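PDB 7C43: CCHC-type domain-containing protein, which probably acts as an RNase D-type 3'-5' RNA exonuclease that pairs a two-metal catalytic domain with zinc knuckles likely to grip nucleic acid. Local coordinates for residues Arg36-Asp41 / Val60-Asp65; Asp41-Cys46 / Pro173-Arg178. One frame throughout, in Å; residues are numbered along the deposited sequence.

Interaction 1 (Arg36-Asp41 / Val60-Asp65). With MN (manganese (II) ion), chain D; MN (manganese (II) ion), chain E; AMP (adenosine monophosphate), chain F.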
ATOM      1  N   ARG A  36      13.164  -5.953 -10.449  1.00 29.87           N
ATOM      2  CA  ARG A  36      13.384  -6.413  -9.102  1.00 32.84           C
ATOM      3  C   ARG A  36      12.078  -6.257  -8.295  1.00 29.43           C
ATOM      4  O   ARG A  36      11.791  -7.078  -7.462  1.00 26.96           O
ATOM      5  CB  ARG A  36      14.557  -5.632  -8.483  1.00 37.72           C
ATOM      6  CG  ARG A  36      14.698  -5.682  -6.960  1.00 44.54           C
ATOM      7  CD  ARG A  36      14.922  -7.103  -6.427  1.00 49.93           C
ATOM      8  NE  ARG A  36      14.658  -7.214  -4.979  1.00 53.08           N
ATOM      9  CZ  ARG A  36      14.266  -8.322  -4.340  1.00 53.99           C
ATOM     10  NH1 ARG A  36      14.069  -9.469  -4.990  1.00 58.34           N
ATOM     11  NH2 ARG A  36      14.062  -8.289  -3.030  1.00 51.09           N
ATOM     12  N   SER A  37      11.308  -5.206  -8.548  1.00 28.05           N
ATOM     13  CA  SER A  37      10.033  -4.975  -7.859  1.00 29.75           C
ATOM     14  C   SER A  37       8.968  -4.582  -8.875  1.00 28.17           C
ATOM     15  O   SER A  37       9.250  -3.846  -9.821  1.00 28.47           O
ATOM     16  CB  SER A  37      10.162  -3.882  -6.803  1.00 29.80           C
ATOM     17  OG  SER A  37      11.251  -4.150  -5.941  1.00 32.86           O
ATOM     18  N   ILE A  38       7.756  -5.095  -8.687  1.00 26.22           N
ATOM     19  CA  ILE A  38       6.653  -4.812  -9.570  1.00 23.94           C
ATOM     20  C   ILE A  38       5.481  -4.446  -8.692  1.00 23.58           C
ATOM     21  O   ILE A  38       5.035  -5.258  -7.891  1.00 23.69           O
ATOM     22  CB  ILE A  38       6.280  -6.026 -10.427  1.00 24.51           C
ATOM     23  CG1 ILE A  38       7.492  -6.499 -11.256  1.00 24.74           C
ATOM     24  CG2 ILE A  38       5.082  -5.679 -11.330  1.00 25.98           C
ATOM     25  CD1 ILE A  38       7.254  -7.748 -12.089  1.00 23.66           C
ATOM     26  N   ALA A  39       4.965  -3.230  -8.843  1.00 22.62           N
ATOM     27  CA  ALA A  39       3.732  -2.864  -8.158  1.00 21.02           C
ATOM     28  C   ALA A  39       2.547  -3.375  -8.967  1.00 19.68           C
ATOM     29  O   ALA A  39       2.464  -3.120 -10.168  1.00 20.18           O
ATOM     30  CB  ALA A  39       3.650  -1.366  -7.960  1.00 20.53           C
ATOM     31  N   LEU A  40       1.638  -4.086  -8.291  1.00 18.42           N
ATOM     32  CA  LEU A  40       0.436  -4.644  -8.899  1.00 18.15           C
ATOM     33  C   LEU A  40      -0.846  -4.106  -8.304  1.00 18.07           C
ATOM     34  O   LEU A  40      -0.878  -3.647  -7.172  1.00 18.94           O
ATOM     35  CB  LEU A  40       0.417  -6.150  -8.766  1.00 18.04           C
ATOM     36  CG  LEU A  40       1.562  -6.850  -9.482  1.00 17.69           C
ATOM     37  CD1 LEU A  40       1.553  -8.324  -9.093  1.00 17.57           C
ATOM     38  CD2 LEU A  40       1.459  -6.666 -10.991  1.00 17.22           C
ATOM     39  N   ASP A  41      -1.899  -4.159  -9.104  1.00 18.29           N
ATOM     40  CA  ASP A  41      -3.220  -3.853  -8.649  1.00 18.91           C
ATOM     41  C   ASP A  41      -4.197  -4.515  -9.598  1.00 19.57           C
ATOM     42  O   ASP A  41      -3.809  -4.881 -10.699  1.00 18.48           O
ATOM     43  CB  ASP A  41      -3.427  -2.340  -8.635  1.00 18.68           C
ATOM     44  CG  ASP A  41      -4.647  -1.915  -7.826  1.00 18.29           C
ATOM     45  OD1 ASP A  41      -5.085  -2.674  -6.937  1.00 17.72           O
ATOM     46  OD2 ASP A  41      -5.136  -0.803  -8.077  1.00 18.04           O
ATOM     47  N   VAL A  60      -5.478  -5.794 -14.904  1.00 19.46           N
ATOM     48  CA  VAL A  60      -4.402  -5.899 -13.947  1.00 19.36           C
ATOM     49  C   VAL A  60      -3.459  -4.780 -14.369  1.00 18.89           C
ATOM     50  O   VAL A  60      -3.228  -4.622 -15.548  1.00 19.73           O
ATOM     51  CB  VAL A  60      -3.704  -7.271 -14.029  1.00 19.13           C
ATOM     52  CG1 VAL A  60      -2.469  -7.313 -13.132  1.00 18.46           C
ATOM     53  CG2 VAL A  60      -4.686  -8.379 -13.642  1.00 20.19           C
ATOM     54  N   GLN A  61      -2.955  -4.019 -13.400  1.00 18.06           N
ATOM     55  CA  GLN A  61      -2.102  -2.883 -13.618  1.00 18.43           C
ATOM     56  C   GLN A  61      -0.744  -3.224 -13.049  1.00 18.15           C
ATOM     57  O   GLN A  61      -0.659  -3.747 -11.942  1.00 16.01           O
ATOM     58  CB  GLN A  61      -2.634  -1.680 -12.848  1.00 20.13           C
ATOM     59  CG  GLN A  61      -4.020  -1.209 -13.256  1.00 21.52           C
ATOM     60  CD  GLN A  61      -5.122  -1.655 -12.316  1.00 23.32           C
ATOM     61  OE1 GLN A  61      -5.530  -0.929 -11.425  1.00 23.80           O
ATOM     62  NE2 GLN A  61      -5.629  -2.851 -12.543  1.00 25.71           N
ATOM     63  N   ALA A  62       0.315  -2.901 -13.784  1.00 18.21           N
ATOM     64  CA  ALA A  62       1.655  -3.252 -13.360  1.00 19.70           C
ATOM     65  C   ALA A  62       2.609  -2.103 -13.634  1.00 21.41           C
ATOM     66  O   ALA A  62       2.517  -1.448 -14.668  1.00 22.33           O
ATOM     67  CB  ALA A  62       2.128  -4.546 -14.023  1.00 18.88           C
ATOM     68  N   CYS A  63       3.493  -1.853 -12.676  1.00 22.78           N
ATOM     69  CA  CYS A  63       4.488  -0.801 -12.779  1.00 24.61           C
ATOM     70  C   CYS A  63       5.730  -1.220 -12.008  1.00 24.77           C
ATOM     71  O   CYS A  63       5.673  -1.455 -10.780  1.00 21.64           O
ATOM     72  CB  CYS A  63       3.952   0.504 -12.229  1.00 26.13           C
ATOM     73  SG  CYS A  63       5.134   1.833 -12.495  1.00 30.29           S
ATOM     74  N   SER A  64       6.840  -1.324 -12.739  1.00 25.51           N
ATOM     75  CA  SER A  64       8.068  -1.877 -12.198  1.00 28.70           C
ATOM     76  C   SER A  64       9.218  -0.897 -12.254  1.00 29.78           C
ATOM     77  O   SER A  64       9.193   0.075 -12.995  1.00 30.12           O
ATOM     78  CB  SER A  64       8.457  -3.148 -12.965  1.00 29.50           C
ATOM     79  OG  SER A  64       9.444  -2.908 -13.955  1.00 31.73           O
ATOM     80  N   ASP A  65      10.257  -1.220 -11.502  1.00 33.11           N
ATOM     81  CA  ASP A  65      11.520  -0.469 -11.544  1.00 35.25           C
ATOM     82  C   ASP A  65      12.415  -0.811 -12.764  1.00 36.03           C
ATOM     83  O   ASP A  65      13.558  -0.367 -12.811  1.00 38.02           O
ATOM     84  CB  ASP A  65      12.285  -0.624 -10.210  1.00 34.85           C
ATOM     85  CG  ASP A  65      12.778  -2.048  -9.952  1.00 36.88           C
ATOM     86  OD1 ASP A  65      12.671  -2.928 -10.835  1.00 35.79           O
ATOM     87  OD2 ASP A  65      13.287  -2.295  -8.833  1.00 42.84           O
TER
HETATM   88 MN    MN D 403      -7.074   0.502  -8.064  1.00 39.04          MN
HETATM   89 MN    MN E 404      -6.446  -2.273  -5.332  1.00 37.81          MN
HETATM   90  P   AMP F 405      -8.746  -0.405  -5.555  1.00 35.54           P
HETATM   91  O1P AMP F 405      -7.587  -0.853  -6.383  1.00 31.63           O
HETATM   92  O2P AMP F 405      -8.737   1.082  -5.659  1.00 34.60           O
HETATM   93  O3P AMP F 405      -8.644  -1.039  -4.216  1.00 33.96           O
HETATM   94  O5' AMP F 405     -10.076  -0.966  -6.255  1.00 36.83           O
HETATM   95  C5' AMP F 405     -10.243  -2.382  -6.500  1.00 39.81           C
HETATM   96  C4' AMP F 405     -11.624  -2.773  -7.002  1.00 40.33           C
HETATM   97  O4' AMP F 405     -12.576  -2.799  -5.902  1.00 43.51           O
HETATM   98  C3' AMP F 405     -12.302  -1.929  -8.076  1.00 39.91           C
HETATM   99  O3' AMP F 405     -11.857  -2.211  -9.395  1.00 37.50           O
HETATM  100  C2' AMP F 405     -13.761  -2.324  -7.885  1.00 42.24           C
HETATM  101  O2' AMP F 405     -14.159  -3.582  -8.401  1.00 43.94           O
HETATM  102  C1' AMP F 405     -13.847  -2.375  -6.361  1.00 44.33           C
HETATM  103  N9  AMP F 405     -14.115  -1.059  -5.791  1.00 48.55           N
HETATM  104  C8  AMP F 405     -13.204  -0.073  -5.501  1.00 51.11           C
HETATM  105  N7  AMP F 405     -13.742   1.019  -5.016  1.00 50.82           N
HETATM  106  C5  AMP F 405     -15.101   0.734  -4.986  1.00 53.71           C
HETATM  107  C6  AMP F 405     -16.213   1.484  -4.570  1.00 52.28           C
HETATM  108  N6  AMP F 405     -16.127   2.723  -4.085  1.00 53.11           N
HETATM  109  N1  AMP F 405     -17.432   0.908  -4.668  1.00 50.15           N
HETATM  110  C2  AMP F 405     -17.516  -0.338  -5.154  1.00 50.65           C
HETATM  111  N3  AMP F 405     -16.543  -1.142  -5.582  1.00 53.50           N
HETATM  112  C4  AMP F 405     -15.345  -0.540  -5.467  1.00 50.03           C
HETATM  113  O   HOH W   1      -7.426  -3.931  -6.309  1.00 45.73           O
HETATM  114  O   HOH W   2      -5.637  -3.633  -3.926  1.00 37.43           O
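Strand 37-41 runs antiparallel to strand 60-64, their axes 159° apart, with Ala39-Cys63 and Asp41-Gln61 as hydrogen-bonded pairs and Ile38-Ser64 and Leu40-Ala62 as the non-hydrogen-bonded pairs between. Ala39 N to Cys63 O, at 2.7 Å, is the shortest of the backbone bonds, and CA-H...O contacts such as Ala62 CA to Ala39 O reinforce them. On the sheet face that carries Ile38, Leu40 and Ala62, Leu40 CD2 settles 3.8 Å from Ala62 CB, while Ile38 CG2 touches the same methyl more loosely. On the face of Ala39, Asp41, Gln61 and Cys63 lies helix 182-202, whose Val192 meets the last three. The carboxylate of Asp65 reaches across to the start of segment 36-41, where OD1 takes Arg36 N on its syn lone pair at 3.1 Å, almost straight at 166°. At the other end Asp41 CG stands anti to its own N (chi1 -165°), which sends the carboxylate off the strand to the metals: OD1 binds one manganese at 2.1 Å and OD2 the other at 2.3 Å. Asp191 also ligates the OD2-bound ion. As in DEDD exonucleases, a strand aspartate bridges the two ions; by splitting its oxygens between them it fixes both beside AMP O1P, which they share, consistent with two-metal phosphodiester cleavage.

Interaction 2 (Asp41-Cys46 / Pro173-Arg178). With MN (manganese (II) ion), chain D; MN (manganese (II) ion), chain E; AMP (adenosine monophosphate), chain F.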
ATOM      1  N   ASP A  41      -1.899  -4.159  -9.104  1.00 18.29           N
ATOM      2  CA  ASP A  41      -3.220  -3.853  -8.649  1.00 18.91           C
ATOM      3  C   ASP A  41      -4.197  -4.515  -9.598  1.00 19.57           C
ATOM      4  O   ASP A  41      -3.809  -4.881 -10.699  1.00 18.48           O
ATOM      5  CB  ASP A  41      -3.427  -2.340  -8.635  1.00 18.68           C
ATOM      6  CG  ASP A  41      -4.647  -1.915  -7.826  1.00 18.29           C
ATOM      7  OD1 ASP A  41      -5.085  -2.674  -6.937  1.00 17.72           O
ATOM      8  OD2 ASP A  41      -5.136  -0.803  -8.077  1.00 18.04           O
ATOM      9  N   ILE A  42      -5.459  -4.650  -9.154  1.00 20.48           N
ATOM     10  CA  ILE A  42      -6.572  -5.156  -9.978  1.00 20.56           C
ATOM     11  C   ILE A  42      -7.744  -4.178 -10.025  1.00 20.55           C
ATOM     12  O   ILE A  42      -8.141  -3.670  -9.000  1.00 21.32           O
ATOM     13  CB  ILE A  42      -7.062  -6.504  -9.416  1.00 20.26           C
ATOM     14  CG1 ILE A  42      -5.909  -7.519  -9.430  1.00 21.27           C
ATOM     15  CG2 ILE A  42      -8.264  -7.006 -10.187  1.00 19.24           C
ATOM     16  CD1 ILE A  42      -6.277  -8.912  -8.928  1.00 22.07           C
ATOM     17  N   GLU A  43      -8.295  -3.934 -11.212  1.00 21.89           N
ATOM     18  CA  GLU A  43      -9.581  -3.301 -11.356  1.00 23.25           C
ATOM     19  C   GLU A  43     -10.521  -4.402 -11.753  1.00 23.52           C
ATOM     20  O   GLU A  43     -10.294  -5.056 -12.762  1.00 22.12           O
ATOM     21  CB  GLU A  43      -9.653  -2.263 -12.501  1.00 24.97           C
ATOM     22  CG  GLU A  43      -9.160  -0.842 -12.299  1.00 26.43           C
ATOM     23  CD  GLU A  43      -9.327  -0.263 -10.914  1.00 28.54           C
ATOM     24  OE1 GLU A  43      -8.345   0.333 -10.421  1.00 34.65           O
ATOM     25  OE2 GLU A  43     -10.407  -0.397 -10.310  1.00 29.94           O
ATOM     26  N   ALA A  44     -11.627  -4.519 -11.019  1.00 25.43           N
ATOM     27  CA  ALA A  44     -12.626  -5.547 -11.230  1.00 25.99           C
ATOM     28  C   ALA A  44     -14.010  -4.944 -11.465  1.00 27.10           C
ATOM     29  O   ALA A  44     -14.259  -3.786 -11.117  1.00 27.29           O
ATOM     30  CB  ALA A  44     -12.661  -6.443 -10.013  1.00 25.62           C
ATOM     31  N   PHE A  45     -14.900  -5.756 -12.033  1.00 25.82           N
ATOM     32  CA  PHE A  45     -16.306  -5.402 -12.199  1.00 27.27           C
ATOM     33  C   PHE A  45     -16.895  -5.148 -10.822  1.00 28.91           C
ATOM     34  O   PHE A  45     -16.708  -5.942  -9.925  1.00 29.26           O
ATOM     35  CB  PHE A  45     -17.114  -6.561 -12.812  1.00 25.87           C
ATOM     36  CG  PHE A  45     -16.941  -6.761 -14.286  1.00 24.50           C
ATOM     37  CD1 PHE A  45     -15.869  -6.215 -15.002  1.00 25.66           C
ATOM     38  CD2 PHE A  45     -17.847  -7.572 -14.959  1.00 23.95           C
ATOM     39  CE1 PHE A  45     -15.727  -6.443 -16.368  1.00 25.59           C
ATOM     40  CE2 PHE A  45     -17.722  -7.794 -16.318  1.00 25.03           C
ATOM     41  CZ  PHE A  45     -16.653  -7.240 -17.024  1.00 26.09           C
ATOM     42  N   CYS A  46     -17.641  -4.067 -10.683  1.00 31.66           N
ATOM     43  CA  CYS A  46     -18.258  -3.731  -9.416  1.00 33.30           C
ATOM     44  C   CYS A  46     -19.316  -4.720  -9.069  1.00 34.87           C
ATOM     45  O   CYS A  46     -20.067  -5.132  -9.916  1.00 36.35           O
ATOM     46  CB  CYS A  46     -18.855  -2.342  -9.478  1.00 34.84           C
ATOM     47  SG  CYS A  46     -17.568  -1.095  -9.516  1.00 35.49           S
ATOM     48  N   PRO A 173     -21.601  -2.695 -13.594  1.00 45.27           N
ATOM     49  CA  PRO A 173     -20.239  -3.216 -13.557  1.00 42.29           C
ATOM     50  C   PRO A 173     -19.124  -2.213 -13.638  1.00 36.42           C
ATOM     51  O   PRO A 173     -18.130  -2.459 -13.028  1.00 31.49           O
ATOM     52  CB  PRO A 173     -20.194  -4.138 -14.760  1.00 44.72           C
ATOM     53  CG  PRO A 173     -21.502  -3.998 -15.429  1.00 47.40           C
ATOM     54  CD  PRO A 173     -22.093  -2.727 -14.958  1.00 47.79           C
ATOM     55  N   VAL A 174     -19.290  -1.180 -14.448  1.00 34.07           N
ATOM     56  CA  VAL A 174     -18.356  -0.089 -14.694  1.00 31.98           C
ATOM     57  C   VAL A 174     -17.126  -0.405 -15.547  1.00 31.20           C
ATOM     58  O   VAL A 174     -16.866   0.262 -16.490  1.00 31.48           O
ATOM     59  CB  VAL A 174     -17.933   0.705 -13.438  1.00 31.78           C
ATOM     60  CG1 VAL A 174     -16.950   1.772 -13.798  1.00 31.27           C
ATOM     61  CG2 VAL A 174     -19.117   1.253 -12.703  1.00 31.61           C
ATOM     62  N   TRP A 175     -16.405  -1.439 -15.201  1.00 30.11           N
ATOM     63  CA  TRP A 175     -15.183  -1.804 -15.828  1.00 28.78           C
ATOM     64  C   TRP A 175     -15.310  -2.730 -16.987  1.00 30.48           C
ATOM     65  O   TRP A 175     -14.330  -3.171 -17.506  1.00 28.56           O
ATOM     66  CB  TRP A 175     -14.237  -2.324 -14.790  1.00 28.08           C
ATOM     67  CG  TRP A 175     -13.762  -1.264 -13.890  1.00 26.23           C
ATOM     68  CD1 TRP A 175     -14.143  -1.058 -12.626  1.00 25.94           C
ATOM     69  CD2 TRP A 175     -12.827  -0.248 -14.189  1.00 25.39           C
ATOM     70  NE1 TRP A 175     -13.521  -0.001 -12.108  1.00 25.08           N
ATOM     71  CE2 TRP A 175     -12.693   0.523 -13.048  1.00 25.50           C
ATOM     72  CE3 TRP A 175     -12.080   0.079 -15.307  1.00 23.94           C
ATOM     73  CZ2 TRP A 175     -11.856   1.596 -12.996  1.00 24.77           C
ATOM     74  CZ3 TRP A 175     -11.266   1.130 -15.247  1.00 23.88           C
ATOM     75  CH2 TRP A 175     -11.149   1.877 -14.108  1.00 24.05           C
ATOM     76  N   ASP A 176     -16.545  -3.032 -17.351  1.00 32.89           N
ATOM     77  CA  ASP A 176     -16.873  -3.892 -18.495  1.00 34.53           C
ATOM     78  C   ASP A 176     -16.874  -3.194 -19.855  1.00 35.03           C
ATOM     79  O   ASP A 176     -16.693  -3.855 -20.870  1.00 38.14           O
ATOM     80  CB  ASP A 176     -18.229  -4.583 -18.278  1.00 35.55           C
ATOM     81  CG  ASP A 176     -19.368  -3.604 -18.087  1.00 36.20           C
ATOM     82  OD1 ASP A 176     -19.164  -2.542 -17.446  1.00 34.89           O
ATOM     83  OD2 ASP A 176     -20.481  -3.935 -18.546  1.00 39.38           O
ATOM     84  N   ILE A 177     -17.076  -1.885 -19.898  1.00 36.96           N
ATOM     85  CA  ILE A 177     -17.171  -1.198 -21.194  1.00 37.98           C
ATOM     86  C   ILE A 177     -15.849  -1.231 -21.940  1.00 34.83           C
ATOM     87  O   ILE A 177     -14.798  -1.092 -21.338  1.00 34.62           O
ATOM     88  CB  ILE A 177     -17.684   0.267 -21.088  1.00 40.37           C
ATOM     89  CG1 ILE A 177     -16.701   1.181 -20.345  1.00 42.35           C
ATOM     90  CG2 ILE A 177     -19.070   0.301 -20.426  1.00 41.15           C
ATOM     91  CD1 ILE A 177     -17.005   2.654 -20.535  1.00 45.56           C
ATOM     92  N   ARG A 178     -15.921  -1.443 -23.245  1.00 34.70           N
ATOM     93  CA  ARG A 178     -14.763  -1.320 -24.126  1.00 34.86           C
ATOM     94  C   ARG A 178     -15.137  -0.521 -25.387  1.00 37.36           C
ATOM     95  O   ARG A 178     -16.261  -0.636 -25.860  1.00 37.21           O
ATOM     96  CB  ARG A 178     -14.223  -2.694 -24.500  1.00 33.99           C
ATOM     97  CG  ARG A 178     -13.559  -3.446 -23.342  1.00 33.43           C
ATOM     98  CD  ARG A 178     -12.294  -2.763 -22.814  1.00 32.49           C
ATOM     99  NE  ARG A 178     -11.594  -3.556 -21.788  1.00 32.17           N
ATOM    100  CZ  ARG A 178     -11.954  -3.649 -20.504  1.00 32.37           C
ATOM    101  NH1 ARG A 178     -13.068  -3.049 -20.032  1.00 33.57           N
ATOM    102  NH2 ARG A 178     -11.220  -4.390 -19.680  1.00 30.55           N
TER
HETATM  103 MN    MN D 403      -7.074   0.502  -8.064  1.00 39.04          MN
HETATM  104 MN    MN E 404      -6.446  -2.273  -5.332  1.00 37.81          MN
HETATM  105  P   AMP F 405      -8.746  -0.405  -5.555  1.00 35.54           P
HETATM  106  O1P AMP F 405      -7.587  -0.853  -6.383  1.00 31.63           O
HETATM  107  O2P AMP F 405      -8.737   1.082  -5.659  1.00 34.60           O
HETATM  108  O3P AMP F 405      -8.644  -1.039  -4.216  1.00 33.96           O
HETATM  109  O5' AMP F 405     -10.076  -0.966  -6.255  1.00 36.83           O
HETATM  110  C5' AMP F 405     -10.243  -2.382  -6.500  1.00 39.81           C
HETATM  111  C4' AMP F 405     -11.624  -2.773  -7.002  1.00 40.33           C
HETATM  112  O4' AMP F 405     -12.576  -2.799  -5.902  1.00 43.51           O
HETATM  113  C3' AMP F 405     -12.302  -1.929  -8.076  1.00 39.91           C
HETATM  114  O3' AMP F 405     -11.857  -2.211  -9.395  1.00 37.50           O
HETATM  115  C2' AMP F 405     -13.761  -2.324  -7.885  1.00 42.24           C
HETATM  116  O2' AMP F 405     -14.159  -3.582  -8.401  1.00 43.94           O
HETATM  117  C1' AMP F 405     -13.847  -2.375  -6.361  1.00 44.33           C
HETATM  118  N9  AMP F 405     -14.115  -1.059  -5.791  1.00 48.55           N
HETATM  119  C8  AMP F 405     -13.204  -0.073  -5.501  1.00 51.11           C
HETATM  120  N7  AMP F 405     -13.742   1.019  -5.016  1.00 50.82           N
HETATM  121  C5  AMP F 405     -15.101   0.734  -4.986  1.00 53.71           C
HETATM  122  C6  AMP F 405     -16.213   1.484  -4.570  1.00 52.28           C
HETATM  123  N6  AMP F 405     -16.127   2.723  -4.085  1.00 53.11           N
HETATM  124  N1  AMP F 405     -17.432   0.908  -4.668  1.00 50.15           N
HETATM  125  C2  AMP F 405     -17.516  -0.338  -5.154  1.00 50.65           C
HETATM  126  N3  AMP F 405     -16.543  -1.142  -5.582  1.00 53.50           N
HETATM  127  C4  AMP F 405     -15.345  -0.540  -5.467  1.00 50.03           C
HETATM  128  O   HOH W   1      -7.426  -3.931  -6.309  1.00 45.73           O
HETATM  129  O   HOH W   2      -5.637  -3.633  -3.926  1.00 37.43           O
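Where strand 41-44 of the exonuclease (RNase H-like) fold runs out beside the nucleotide, Glu43 and Trp175 pack tightly: Glu43 CG sits over one face of the indole, 3.8 Å from the centroid of its six-membered ring, a CH-pi contact. The bend at chi2 (-33°) of Glu43 keeps the carboxylate near the indole's NE1 and CZ2, the two planes 29° apart, and OE2 accepts a very short bond from AMP O3' at 2.5 Å. Glu43 OE1 faces a manganese at a long 2.7 Å. Val174 CG1 lies over the opposite indole face, and Phe184 adds an edge-to-face ring. Ala44 grips the ribose by its backbone: N donates to O3' at 2.8 Å and O accepts from O2'. Ala44 O also lies 3.1 Å from Trp175 CD1. Such a double hold on both ribose hydroxyls fits an enzyme for RNA 3' ends. Toward solvent, the partly exposed Phe45 ring meets Pro173 CB loosely, CD2 at 4.2 Å, yet CZ is pressed to Asp176 CB (3.3 Å), the side chains crossing at about a right angle. Pro173 O accepts two backbone donors, Trp175 N within the loop and, almost straight at 175°, Cys46 N at 2.9 Å.

Interactions 1 and 2 follow one another along strand 37-44 and share Asp41, with their centres 19 Å apart. Interaction 1 joins the strand to its sheet neighbour, 57-64; interaction 2 joins its far end to the loop between helices 161-169 and 182-202. In sequence their segments alternate: 36-41, 41-46, 60-65, 173-178. They meet where Gln61 packs against the backbone of Ile42 and Glu43. Both touch the two manganese ions and AMP: Asp41, common to both, bridges the ions, and interaction 2 adds Glu43 and the ribose contacts. In the exonuclease site the strand thus carries ligands for metals and ribose, helix 182-202 adds Asp191, and the loop backs Glu43.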